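Local atomic coordinates of spydx (Streptococcus pyogenes, PDB entry 2J43), a protein that binds alpha-glucans such as host lung glycogen through two family 41 carbohydrate-binding modules, forming part of a pullulanase that probably hydrolyses alpha-1,6 glucosidic linkages. Residues 18-24 with 39-44; 64-70 with 81-87; 88-94 with 213-217; 112-118 with 157-163. All blocks are in the same frame, centred on the assembly; numbering follows the deposited sequence.

In the fold
Contacts 1 and 2 build opposite edges of one four-stranded antiparallel sheet in the N-terminal module, one face buried. Their inner strands, 21-27 and 66-73, are neighbours, joined by a probable hydrogen bond from L70 N to W24 O (2.9 Å). Contact 4 is another antiparallel strand pairing, between inner strands of the second module's sheet. All three combine backbone ladders with one apolar and one more polar face; contact 4 alone adds a salt bridge and a cation-pi stack. Contact 3 differs: two partly exposed, mostly loop segments meet mainly through Y216, covering less surface. It adjoins contact 2, where R64 NE probably bonds to P90 O (2.9 Å), and brings the C-terminal end against the N-terminal module.

Contact 1 (18-24 with 39-44); sequences LGSLGLW and GAITMT
The apolar centre is the selenomethionine M43 (chi1 m, chi2 t, chi3 p), with its CG 4.1 Å from L21 CB, while its CB lies 4.1 Å from L18 CD2. L23 and I41 share a face of the sheet, their CB atoms 4.2 Å apart. W24 CE3 sits 3.9 Å from A40 CB; this methyl also lies 3.7 Å from G22 CA, leaving no room for a side chain there.

L18 to S20 are turn-like (phi/psi about -55/-34, -68/-13 and -113/-4) before extended 21-24, which runs antiparallel to 41-42. L23 and I41 form a hydrogen-bonded pair, L23 N to I41 O 2.8 Å and I41 N to L23 O 2.9 Å; G22 and T42 are a non-hydrogen-bonded pair, CA to CA 4.7 Å. M43 N then bonds L21 O (3.0 Å) as a 3-10 segment begins. At the polar edge a water bridges L18 O (2.9 Å), L21 O (2.8 Å) and T42 OG1 (2.6 Å), itself bonded to T44 OG1 (2.8 Å).

This is the edge of a beta-sandwich sheet: L23, I41 and M43 face the opposing sheet (M7, F9, L55 and V57), and 21-27 pairs on its other side with 66-73.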
# COMPACT_ATOMS: atom_id res chain seq x y z
N LEU A 18 -15.77 -20.38 -5.45
CA LEU A 18 -14.41 -20.35 -5.95
C LEU A 18 -14.21 -21.34 -7.09
O LEU A 18 -13.38 -21.11 -7.97
CB LEU A 18 -13.38 -20.59 -4.84
CG LEU A 18 -13.36 -19.51 -3.74
CD1 LEU A 18 -12.44 -19.96 -2.58
CD2 LEU A 18 -12.83 -18.24 -4.33
N GLY A 19 -14.90 -22.48 -7.05
CA GLY A 19 -14.80 -23.51 -8.05
C GLY A 19 -15.34 -23.15 -9.39
O GLY A 19 -15.16 -23.89 -10.35
N SER A 20 -16.08 -22.04 -9.43
CA SER A 20 -16.63 -21.48 -10.66
C SER A 20 -16.04 -20.15 -11.05
O SER A 20 -16.40 -19.65 -12.12
CB SER A 20 -18.14 -21.29 -10.48
OG SER A 20 -18.74 -22.53 -10.00
N LEU A 21 -15.18 -19.59 -10.22
CA LEU A 21 -14.55 -18.28 -10.48
C LEU A 21 -13.15 -18.41 -11.09
O LEU A 21 -12.33 -19.22 -10.68
CB LEU A 21 -14.43 -17.47 -9.20
CG LEU A 21 -15.75 -16.93 -8.66
CD1 LEU A 21 -15.50 -16.37 -7.26
CD2 LEU A 21 -16.29 -15.91 -9.67
N GLY A 22 -12.86 -17.55 -12.08
CA GLY A 22 -11.53 -17.47 -12.65
C GLY A 22 -10.93 -16.08 -12.62
O GLY A 22 -11.66 -15.07 -12.74
N LEU A 23 -9.61 -16.03 -12.52
CA LEU A 23 -8.83 -14.79 -12.67
C LEU A 23 -8.15 -14.87 -14.03
O LEU A 23 -7.23 -15.63 -14.26
CB LEU A 23 -7.77 -14.66 -11.59
CG LEU A 23 -6.94 -13.38 -11.58
CD1 LEU A 23 -7.86 -12.18 -11.45
CD2 LEU A 23 -5.88 -13.35 -10.45
N TRP A 24 -8.58 -13.99 -14.92
CA TRP A 24 -8.20 -13.96 -16.33
C TRP A 24 -7.24 -12.76 -16.50
O TRP A 24 -7.58 -11.66 -16.11
CB TRP A 24 -9.45 -13.77 -17.20
CG TRP A 24 -9.14 -13.76 -18.67
CD1 TRP A 24 -8.75 -12.68 -19.44
CD2 TRP A 24 -9.23 -14.87 -19.55
NE1 TRP A 24 -8.56 -13.10 -20.74
CE2 TRP A 24 -8.82 -14.45 -20.83
CE3 TRP A 24 -9.58 -16.23 -19.37
CZ2 TRP A 24 -8.77 -15.32 -21.93
CZ3 TRP A 24 -9.54 -17.10 -20.45
CH2 TRP A 24 -9.13 -16.65 -21.73
N GLY A 39 -9.59 -20.98 -19.51
CA GLY A 39 -8.18 -20.74 -19.32
C GLY A 39 -7.77 -19.83 -18.18
O GLY A 39 -6.59 -19.65 -17.96
N ALA A 40 -8.73 -19.21 -17.52
CA ALA A 40 -8.39 -18.35 -16.37
C ALA A 40 -7.71 -19.16 -15.26
O ALA A 40 -7.88 -20.41 -15.22
CB ALA A 40 -9.68 -17.72 -15.81
N ILE A 41 -7.00 -18.47 -14.38
CA ILE A 41 -6.46 -19.06 -13.16
C ILE A 41 -7.64 -19.43 -12.33
O ILE A 41 -8.46 -18.59 -12.06
CB ILE A 41 -5.55 -18.11 -12.40
CG1 ILE A 41 -4.38 -17.61 -13.28
CG2 ILE A 41 -5.03 -18.80 -11.12
CD1 ILE A 41 -3.71 -16.40 -12.76
N THR A 42 -7.73 -20.70 -11.90
CA THR A 42 -8.86 -21.04 -11.02
C THR A 42 -8.74 -20.41 -9.64
O THR A 42 -7.73 -20.59 -9.00
CB THR A 42 -9.06 -22.55 -10.91
OG1 THR A 42 -10.03 -22.81 -9.87
CG2 THR A 42 -7.82 -23.32 -10.51
N MSE A 43 -9.77 -19.73 -9.17
CA MSE A 43 -9.66 -19.07 -7.88
C MSE A 43 -9.79 -20.04 -6.69
O MSE A 43 -9.68 -19.64 -5.55
CB MSE A 43 -10.61 -17.89 -7.79
CG MSE A 43 -10.40 -16.96 -8.95
SE MSE A 43 -11.12 -15.14 -8.57
CE MSE A 43 -9.82 -14.70 -7.03
N THR A 44 -9.99 -21.31 -6.97
CA THR A 44 -9.69 -22.33 -5.94
C THR A 44 -8.29 -22.26 -5.39
O THR A 44 -8.08 -22.65 -4.23
CB THR A 44 -9.96 -23.78 -6.42
OG1 THR A 44 -9.16 -24.13 -7.54
CG2 THR A 44 -11.39 -24.00 -6.84
O HOH W 1 -12.45 -22.05 -10.50

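Contact 2 (64-70 with 81-87)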
# COMPACT_ATOMS: atom_id res chain seq x y z
N ARG A 64 8.08 -5.32 -16.78
CA ARG A 64 6.97 -5.37 -15.84
C ARG A 64 6.43 -3.98 -15.53
O ARG A 64 6.89 -3.31 -14.62
CB ARG A 64 7.43 -6.08 -14.57
CG ARG A 64 7.59 -7.53 -14.72
CD ARG A 64 8.08 -8.27 -13.49
NE ARG A 64 9.35 -7.75 -12.96
CZ ARG A 64 10.54 -8.03 -13.51
NH1 ARG A 64 10.64 -8.79 -14.59
NH2 ARG A 64 11.64 -7.51 -12.97
N GLN A 65 5.47 -3.53 -16.32
CA GLN A 65 4.90 -2.19 -16.21
C GLN A 65 3.42 -2.17 -15.90
O GLN A 65 2.94 -1.26 -15.21
CB GLN A 65 5.12 -1.40 -17.49
CG GLN A 65 6.61 -1.17 -17.80
CD GLN A 65 6.81 -0.52 -19.14
OE1 GLN A 65 6.53 -1.13 -20.21
NE2 GLN A 65 7.25 0.73 -19.12
N GLN A 66 2.66 -3.09 -16.50
CA GLN A 66 1.20 -3.06 -16.33
C GLN A 66 0.64 -4.47 -16.43
O GLN A 66 1.03 -5.23 -17.31
CB GLN A 66 0.55 -2.21 -17.42
CG GLN A 66 1.05 -0.76 -17.52
CD GLN A 66 0.24 0.12 -18.44
OE1 GLN A 66 -0.98 0.29 -18.23
NE2 GLN A 66 0.90 0.72 -19.43
N VAL A 67 -0.33 -4.77 -15.57
CA VAL A 67 -1.04 -6.02 -15.56
C VAL A 67 -2.51 -5.70 -15.68
O VAL A 67 -3.02 -4.83 -15.00
CB VAL A 67 -0.80 -6.74 -14.23
CG1 VAL A 67 -1.70 -7.90 -14.02
CG2 VAL A 67 0.71 -7.18 -14.19
N SER A 68 -3.18 -6.45 -16.52
CA SER A 68 -4.59 -6.32 -16.63
C SER A 68 -5.23 -7.64 -16.21
O SER A 68 -4.66 -8.72 -16.31
CB SER A 68 -5.01 -5.96 -18.06
OG SER A 68 -4.47 -4.68 -18.43
N TYR A 69 -6.48 -7.53 -15.78
CA TYR A 69 -7.17 -8.69 -15.25
C TYR A 69 -8.68 -8.47 -15.23
O TYR A 69 -9.22 -7.34 -15.30
CB TYR A 69 -6.69 -9.06 -13.82
CG TYR A 69 -7.26 -8.13 -12.79
CD1 TYR A 69 -8.45 -8.43 -12.10
CD2 TYR A 69 -6.65 -6.90 -12.55
CE1 TYR A 69 -8.97 -7.49 -11.21
CE2 TYR A 69 -7.18 -5.99 -11.60
CZ TYR A 69 -8.32 -6.31 -10.98
OH TYR A 69 -8.87 -5.38 -10.10
N LEU A 70 -9.37 -9.59 -15.09
CA LEU A 70 -10.78 -9.59 -14.79
C LEU A 70 -11.09 -10.86 -14.03
O LEU A 70 -10.30 -11.79 -14.06
CB LEU A 70 -11.64 -9.46 -16.04
CG LEU A 70 -11.52 -10.60 -17.05
CD1 LEU A 70 -12.49 -11.71 -16.65
CD2 LEU A 70 -11.80 -10.17 -18.49
N LYS A 81 -15.76 -6.53 -14.81
CA LYS A 81 -15.28 -5.68 -15.93
C LYS A 81 -13.77 -5.77 -16.02
O LYS A 81 -13.07 -6.19 -15.08
CB LYS A 81 -15.70 -4.22 -15.86
CG LYS A 81 -17.18 -3.98 -15.60
CD LYS A 81 -17.46 -2.46 -15.42
CE LYS A 81 -18.95 -2.17 -15.12
NZ LYS A 81 -19.24 -0.70 -15.09
N ASP A 82 -13.23 -5.39 -17.17
CA ASP A 82 -11.79 -5.36 -17.30
C ASP A 82 -11.17 -4.32 -16.38
O ASP A 82 -11.72 -3.22 -16.25
CB ASP A 82 -11.41 -4.94 -18.73
CG ASP A 82 -11.78 -5.92 -19.78
OD1 ASP A 82 -12.36 -7.00 -19.58
OD2 ASP A 82 -11.43 -5.61 -21.00
N GLN A 83 -10.01 -4.65 -15.81
CA GLN A 83 -9.29 -3.81 -14.87
C GLN A 83 -7.82 -3.78 -15.19
O GLN A 83 -7.33 -4.68 -15.86
CB GLN A 83 -9.55 -4.32 -13.44
CG GLN A 83 -10.96 -4.46 -13.06
CD GLN A 83 -11.77 -3.16 -12.90
OE1 GLN A 83 -11.19 -2.09 -12.74
NE2 GLN A 83 -13.11 -3.29 -12.94
N HIS A 84 -7.14 -2.72 -14.76
CA HIS A 84 -5.75 -2.46 -15.11
C HIS A 84 -4.94 -1.93 -13.94
O HIS A 84 -5.38 -1.00 -13.26
CB HIS A 84 -5.68 -1.47 -16.29
CG HIS A 84 -6.57 -1.84 -17.43
ND1 HIS A 84 -7.85 -1.36 -17.54
CD2 HIS A 84 -6.42 -2.76 -18.42
CE1 HIS A 84 -8.41 -1.88 -18.63
NE2 HIS A 84 -7.58 -2.76 -19.15
N ILE A 85 -3.75 -2.49 -13.74
CA ILE A 85 -2.89 -2.13 -12.64
C ILE A 85 -1.57 -1.65 -13.23
O ILE A 85 -0.93 -2.34 -13.99
CB ILE A 85 -2.60 -3.32 -11.76
CG1 ILE A 85 -3.86 -3.92 -11.13
CG2 ILE A 85 -1.57 -2.99 -10.65
CD1 ILE A 85 -3.56 -5.25 -10.58
N SER A 86 -1.18 -0.43 -12.86
CA SER A 86 0.16 0.09 -13.12
C SER A 86 1.11 -0.43 -12.07
O SER A 86 0.88 -0.27 -10.86
CB SER A 86 0.13 1.61 -13.01
OG SER A 86 -0.53 2.15 -14.14
N LEU A 87 2.19 -1.07 -12.51
CA LEU A 87 3.24 -1.49 -11.57
C LEU A 87 4.14 -0.29 -11.39
O LEU A 87 4.70 0.19 -12.37
CB LEU A 87 4.01 -2.69 -12.11
CG LEU A 87 3.14 -3.95 -12.25
CD1 LEU A 87 3.94 -5.09 -12.87
CD2 LEU A 87 2.56 -4.34 -10.90
O HOH W 2 7.16 -0.74 -13.57
O HOH W 3 3.72 1.33 -15.02
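Residues 64-70 and 81-87 form an antiparallel strand pairing within the hairpin of strands 66-73 and 83-86, at the edge of the four-stranded sheet of the N-terminal module. The segment axes approach to 4.7 Å at 157°. Two hydrogen-bonded pairs carry the ladder: V67 N to I85 O (3.0 Å) with I85 N to V67 O (2.8 Å), and Y69 N to Q83 O (3.0 Å) with Q83 N to Y69 O (2.8 Å). L87 N extends it to Q65 O (2.8 Å). Two waters bridge from L87 O (2.9 and 3.0 Å), one to R64 O (2.8 Å), the other to Q65 O (2.7 Å).

Q66, S68, H84 and S86 make a polar face, whereas V67, Y69, I85 and Q83 share the inward one. There V67 CG2 meets L87 CD1 at 4.1 Å and Y69 CE2 meets I85 CD1 at 3.8 Å. Q83 CB stands over the Y69 ring (chi1 p), 3.7 Å from the centroid, in a CH-pi contact, while its amide leads away to S80 O.

One face packed on the opposing sheet (Y69 and I85 on M7), the other largely exposed except S68, buried beside W26, is typical of a beta-sandwich, the fold of family 41 modules.

Contact 3 (88-94 with 213-217)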
# COMPACT_ATOMS: atom_id res chain seq x y z
N LEU A 88 4.28 0.21 -10.16
CA LEU A 88 5.01 1.47 -9.93
C LEU A 88 6.48 1.33 -10.25
O LEU A 88 7.16 2.29 -10.65
CB LEU A 88 4.80 1.94 -8.47
CG LEU A 88 3.35 2.28 -8.09
CD1 LEU A 88 3.22 2.65 -6.57
CD2 LEU A 88 2.81 3.35 -8.93
N THR A 89 6.96 0.12 -10.04
CA THR A 89 8.30 -0.29 -10.41
C THR A 89 8.23 -1.74 -10.80
O THR A 89 7.30 -2.43 -10.38
CB THR A 89 9.34 -0.11 -9.22
OG1 THR A 89 10.61 -0.41 -9.68
CG2 THR A 89 9.25 -1.19 -8.21
N PRO A 90 9.19 -2.25 -11.58
CA PRO A 90 9.21 -3.68 -11.89
C PRO A 90 9.34 -4.60 -10.69
O PRO A 90 9.07 -5.78 -10.82
CB PRO A 90 10.42 -3.83 -12.85
CG PRO A 90 10.66 -2.51 -13.33
CD PRO A 90 10.26 -1.54 -12.31
N LYS A 91 9.75 -4.08 -9.53
CA LYS A 91 9.77 -4.89 -8.31
C LYS A 91 8.45 -4.88 -7.53
O LYS A 91 8.38 -5.53 -6.49
CB LYS A 91 10.88 -4.45 -7.36
CG LYS A 91 12.31 -4.67 -7.88
CD LYS A 91 13.34 -4.37 -6.80
CE LYS A 91 14.76 -4.77 -7.25
NZ LYS A 91 15.18 -4.00 -8.45
N MSE A 92 7.43 -4.16 -7.99
CA MSE A 92 6.15 -4.14 -7.25
C MSE A 92 5.53 -5.53 -7.27
O MSE A 92 5.31 -6.11 -8.35
CB MSE A 92 5.21 -3.10 -7.78
CG MSE A 92 3.83 -3.19 -7.12
SE MSE A 92 2.77 -1.62 -7.43
CE MSE A 92 0.99 -2.51 -7.42
N ASN A 93 5.37 -6.09 -6.08
CA ASN A 93 5.04 -7.50 -5.92
C ASN A 93 3.73 -7.84 -5.27
O ASN A 93 3.47 -8.99 -4.89
CB ASN A 93 6.21 -8.29 -5.35
CG ASN A 93 6.48 -7.92 -3.95
OD1 ASN A 93 5.81 -7.06 -3.39
ND2 ASN A 93 7.44 -8.63 -3.33
N GLU A 94 2.89 -6.84 -5.02
CA GLU A 94 1.81 -6.96 -4.08
C GLU A 94 0.85 -5.80 -4.38
O GLU A 94 1.28 -4.68 -4.59
CB GLU A 94 2.19 -7.11 -2.60
CG GLU A 94 1.13 -7.72 -1.73
CD GLU A 94 1.69 -8.24 -0.41
OE1 GLU A 94 2.83 -7.89 -0.05
OE2 GLU A 94 0.96 -8.98 0.30
N ASN A 213 3.94 8.34 -1.50
CA ASN A 213 2.61 7.77 -1.36
C ASN A 213 2.59 6.23 -1.60
O ASN A 213 1.54 5.63 -1.68
CB ASN A 213 1.63 8.50 -2.26
CG ASN A 213 1.85 8.24 -3.73
OD1 ASN A 213 2.47 7.25 -4.11
ND2 ASN A 213 1.38 9.16 -4.55
N ASN A 214 3.78 5.63 -1.65
CA ASN A 214 3.97 4.21 -1.89
C ASN A 214 5.24 3.69 -1.29
O ASN A 214 6.20 4.45 -1.12
CB ASN A 214 3.97 3.95 -3.42
CG ASN A 214 5.12 4.65 -4.13
OD1 ASN A 214 4.98 5.82 -4.57
ND2 ASN A 214 6.24 4.01 -4.19
N PRO A 215 5.29 2.40 -0.97
CA PRO A 215 6.45 1.83 -0.30
C PRO A 215 7.65 1.55 -1.18
O PRO A 215 8.65 1.07 -0.66
CB PRO A 215 5.90 0.51 0.26
CG PRO A 215 4.85 0.14 -0.66
CD PRO A 215 4.19 1.41 -1.12
N TYR A 216 7.56 1.90 -2.46
CA TYR A 216 8.67 1.78 -3.39
C TYR A 216 9.47 3.06 -3.47
O TYR A 216 10.49 3.12 -4.17
CB TYR A 216 8.16 1.34 -4.78
CG TYR A 216 7.41 0.06 -4.63
CD1 TYR A 216 8.06 -1.14 -4.48
CD2 TYR A 216 6.02 0.05 -4.54
CE1 TYR A 216 7.39 -2.33 -4.30
CE2 TYR A 216 5.33 -1.15 -4.34
CZ TYR A 216 6.02 -2.32 -4.19
OH TYR A 216 5.37 -3.53 -3.95
N TYR A 217 9.02 4.11 -2.78
CA TYR A 217 9.68 5.43 -2.78
C TYR A 217 9.81 5.96 -4.22
O TYR A 217 10.84 6.49 -4.61
CB TYR A 217 11.03 5.43 -2.02
CG TYR A 217 10.90 4.78 -0.65
CD1 TYR A 217 10.30 5.46 0.38
CD2 TYR A 217 11.37 3.49 -0.41
CE1 TYR A 217 10.17 4.87 1.64
CE2 TYR A 217 11.27 2.91 0.83
CZ TYR A 217 10.61 3.60 1.84
OH TYR A 217 10.46 3.00 3.06
O HOH W 4 2.87 -3.11 -3.09
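The Y216 ring packs against the type I turn from T89 to M92, with a Met-aromatic contact to M92 as one part of it, and so the C-terminal end of the chain meets the N-terminal module. Y216 itself lies in a second type I turn, N214 to Y217. Both segments are loops, the first running into strand 94-97 at E94, and Y216 contributes the largest single share of the buried surface. With chi1 m, its ring reaches across to the 88-94 loop. The selenomethionine M92, extended through chi1 and chi2 (both t), lays its CB over the ring face, 4.2 Å from the centroid in a CH-pi contact, and its CG 3.8 Å from Y216 CZ; the SE atom stands obliquely, 5.0 Å from the centroid. T89, with chi1 t, brings CG2 to 3.9 Å from Y216 CD1. L88, in the m, t rotamer, sends CD1 to 3.5 Å from N214 CB.

N93 N makes a weak hydrogen bond to Y216 OH (3.3 Å), and Y216 OH donates to a water at 2.7 Å that itself donates to E94 O, also at 2.7 Å.

Contact 4 (112-118 with 157-163)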
# COMPACT_ATOMS: atom_id res chain seq x y z
N GLY A 112 -10.06 8.27 8.16
CA GLY A 112 -9.85 9.28 9.19
C GLY A 112 -8.53 9.16 9.94
O GLY A 112 -8.30 9.84 10.96
N TYR A 113 -7.67 8.29 9.45
CA TYR A 113 -6.32 8.16 10.01
C TYR A 113 -5.32 8.22 8.85
O TYR A 113 -5.65 7.89 7.72
CB TYR A 113 -6.17 6.83 10.75
CG TYR A 113 -6.93 6.70 12.07
CD1 TYR A 113 -6.25 6.71 13.29
CD2 TYR A 113 -8.32 6.50 12.10
CE1 TYR A 113 -6.93 6.54 14.51
CE2 TYR A 113 -9.02 6.36 13.32
CZ TYR A 113 -8.31 6.38 14.52
OH TYR A 113 -8.95 6.23 15.74
N LEU A 114 -4.10 8.68 9.12
CA LEU A 114 -3.00 8.56 8.17
C LEU A 114 -1.94 7.73 8.92
O LEU A 114 -1.55 8.08 10.02
CB LEU A 114 -2.43 9.92 7.78
CG LEU A 114 -1.34 9.86 6.70
CD1 LEU A 114 -1.88 9.35 5.37
CD2 LEU A 114 -0.54 11.18 6.46
N ARG A 115 -1.49 6.61 8.34
CA ARG A 115 -0.27 5.96 8.84
C ARG A 115 0.98 6.58 8.22
O ARG A 115 1.11 6.67 6.99
CB ARG A 115 -0.26 4.46 8.50
CG ARG A 115 0.97 3.74 9.01
CD ARG A 115 0.88 2.23 9.05
NE ARG A 115 -0.17 1.75 9.93
CZ ARG A 115 -0.45 0.46 10.12
NH1 ARG A 115 0.20 -0.49 9.45
NH2 ARG A 115 -1.40 0.11 10.99
N ILE A 116 1.92 6.98 9.09
CA ILE A 116 3.23 7.43 8.68
C ILE A 116 4.20 6.31 8.93
O ILE A 116 4.44 5.93 10.06
CB ILE A 116 3.61 8.69 9.47
CG1 ILE A 116 2.63 9.82 9.15
CG2 ILE A 116 5.09 9.03 9.18
CD1 ILE A 116 2.78 11.10 10.01
N ASN A 117 4.77 5.78 7.87
CA ASN A 117 5.77 4.74 7.92
C ASN A 117 7.15 5.37 7.76
O ASN A 117 7.34 6.24 6.88
CB ASN A 117 5.58 3.75 6.75
CG ASN A 117 4.29 3.01 6.80
OD1 ASN A 117 4.19 2.00 7.51
ND2 ASN A 117 3.24 3.51 6.09
N TYR A 118 8.11 4.98 8.60
CA TYR A 118 9.44 5.55 8.53
C TYR A 118 10.43 4.42 8.54
O TYR A 118 10.40 3.65 9.46
CB TYR A 118 9.77 6.45 9.75
CG TYR A 118 11.20 6.95 9.68
CD1 TYR A 118 11.55 7.92 8.75
CD2 TYR A 118 12.20 6.45 10.53
CE1 TYR A 118 12.86 8.36 8.62
CE2 TYR A 118 13.52 6.91 10.43
CZ TYR A 118 13.84 7.86 9.47
OH TYR A 118 15.14 8.31 9.36
N ALA A 157 9.19 1.41 10.80
CA ALA A 157 8.40 1.72 11.98
C ALA A 157 7.21 2.51 11.51
O ALA A 157 7.25 3.06 10.41
CB ALA A 157 9.24 2.49 12.97
N TYR A 158 6.16 2.60 12.31
CA TYR A 158 5.03 3.43 11.93
C TYR A 158 4.23 3.95 13.10
O TYR A 158 4.32 3.45 14.23
CB TYR A 158 4.09 2.67 10.97
CG TYR A 158 3.33 1.52 11.58
CD1 TYR A 158 2.16 1.73 12.26
CD2 TYR A 158 3.81 0.23 11.50
CE1 TYR A 158 1.47 0.67 12.84
CE2 TYR A 158 3.11 -0.87 12.08
CZ TYR A 158 1.95 -0.62 12.73
OH TYR A 158 1.22 -1.63 13.32
N VAL A 159 3.45 4.98 12.83
CA VAL A 159 2.43 5.44 13.75
C VAL A 159 1.15 5.77 12.99
O VAL A 159 1.21 6.26 11.85
CB VAL A 159 2.92 6.64 14.56
CG1 VAL A 159 3.25 7.80 13.69
CG2 VAL A 159 1.86 6.94 15.70
N ASP A 160 0.01 5.48 13.61
CA ASP A 160 -1.30 5.80 13.06
C ASP A 160 -1.77 7.11 13.70
O ASP A 160 -1.91 7.22 14.94
CB ASP A 160 -2.31 4.68 13.34
CG ASP A 160 -2.05 3.46 12.51
OD1 ASP A 160 -1.70 3.65 11.33
OD2 ASP A 160 -2.15 2.30 12.95
N VAL A 161 -2.01 8.08 12.86
CA VAL A 161 -2.34 9.44 13.28
C VAL A 161 -3.81 9.80 12.98
O VAL A 161 -4.17 9.96 11.81
CB VAL A 161 -1.45 10.46 12.60
CG1 VAL A 161 -1.71 11.88 13.14
CG2 VAL A 161 0.03 10.07 12.75
N PRO A 162 -4.62 10.05 14.00
CA PRO A 162 -5.99 10.53 13.73
C PRO A 162 -6.00 11.92 13.12
O PRO A 162 -5.27 12.77 13.60
CB PRO A 162 -6.65 10.57 15.12
CG PRO A 162 -5.71 9.96 16.08
CD PRO A 162 -4.33 9.96 15.44
N LEU A 163 -6.82 12.13 12.10
CA LEU A 163 -6.94 13.38 11.37
C LEU A 163 -8.20 14.15 11.86
O LEU A 163 -9.13 13.56 12.41
CB LEU A 163 -7.06 13.12 9.86
CG LEU A 163 -6.01 12.25 9.15
CD1 LEU A 163 -6.37 12.02 7.70
CD2 LEU A 163 -4.71 12.97 9.20
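This antiparallel pairing of strands 113-119 and 156-162 belongs to the beta-sandwich of the second family 41 module, where strand 113-119 also pairs in parallel with strand 201-205. The segment axes approach to 4.5 Å at 157°.

Backbone hydrogen bonds form a regular ladder. L114, I116 and Y118 pair with V161, V159 and A157, each by two bonds: L114 N to V161 O 3.0 Å and V161 N to L114 O 2.9 Å, I116 N to V159 O 2.9 Å and V159 N to I116 O 3.1 Å, Y118 N to A157 O 2.8 Å and A157 N to Y118 O 2.9 Å. L163 N to G112 O (3.0 Å) prolongs the series.

Apolar contacts occupy the face of these paired residues: I116 CD1 lies 4.0 Å from V161 CG2, and I116 CB 4.3 Å from V159 CG1. L114 CB meets L163 CD2 at 4.1 Å. L114, I116 and Y118 continue onto I170, F172 and I174 of strand 170-176, making this the buried side. On the opposite face, Y113 CE1 packs on P162 CG (4.0 Å).

Charge and aromatic interactions mark that face too. R115 forms a bidentate salt bridge with D160, NE to OD1 2.8 Å and NH2 to OD2 3.0 Å. Its guanidinium also lies flat on Y158, planes at 16°, in a cation-pi stack with R115 CZ 3.7 Å from the ring centroid.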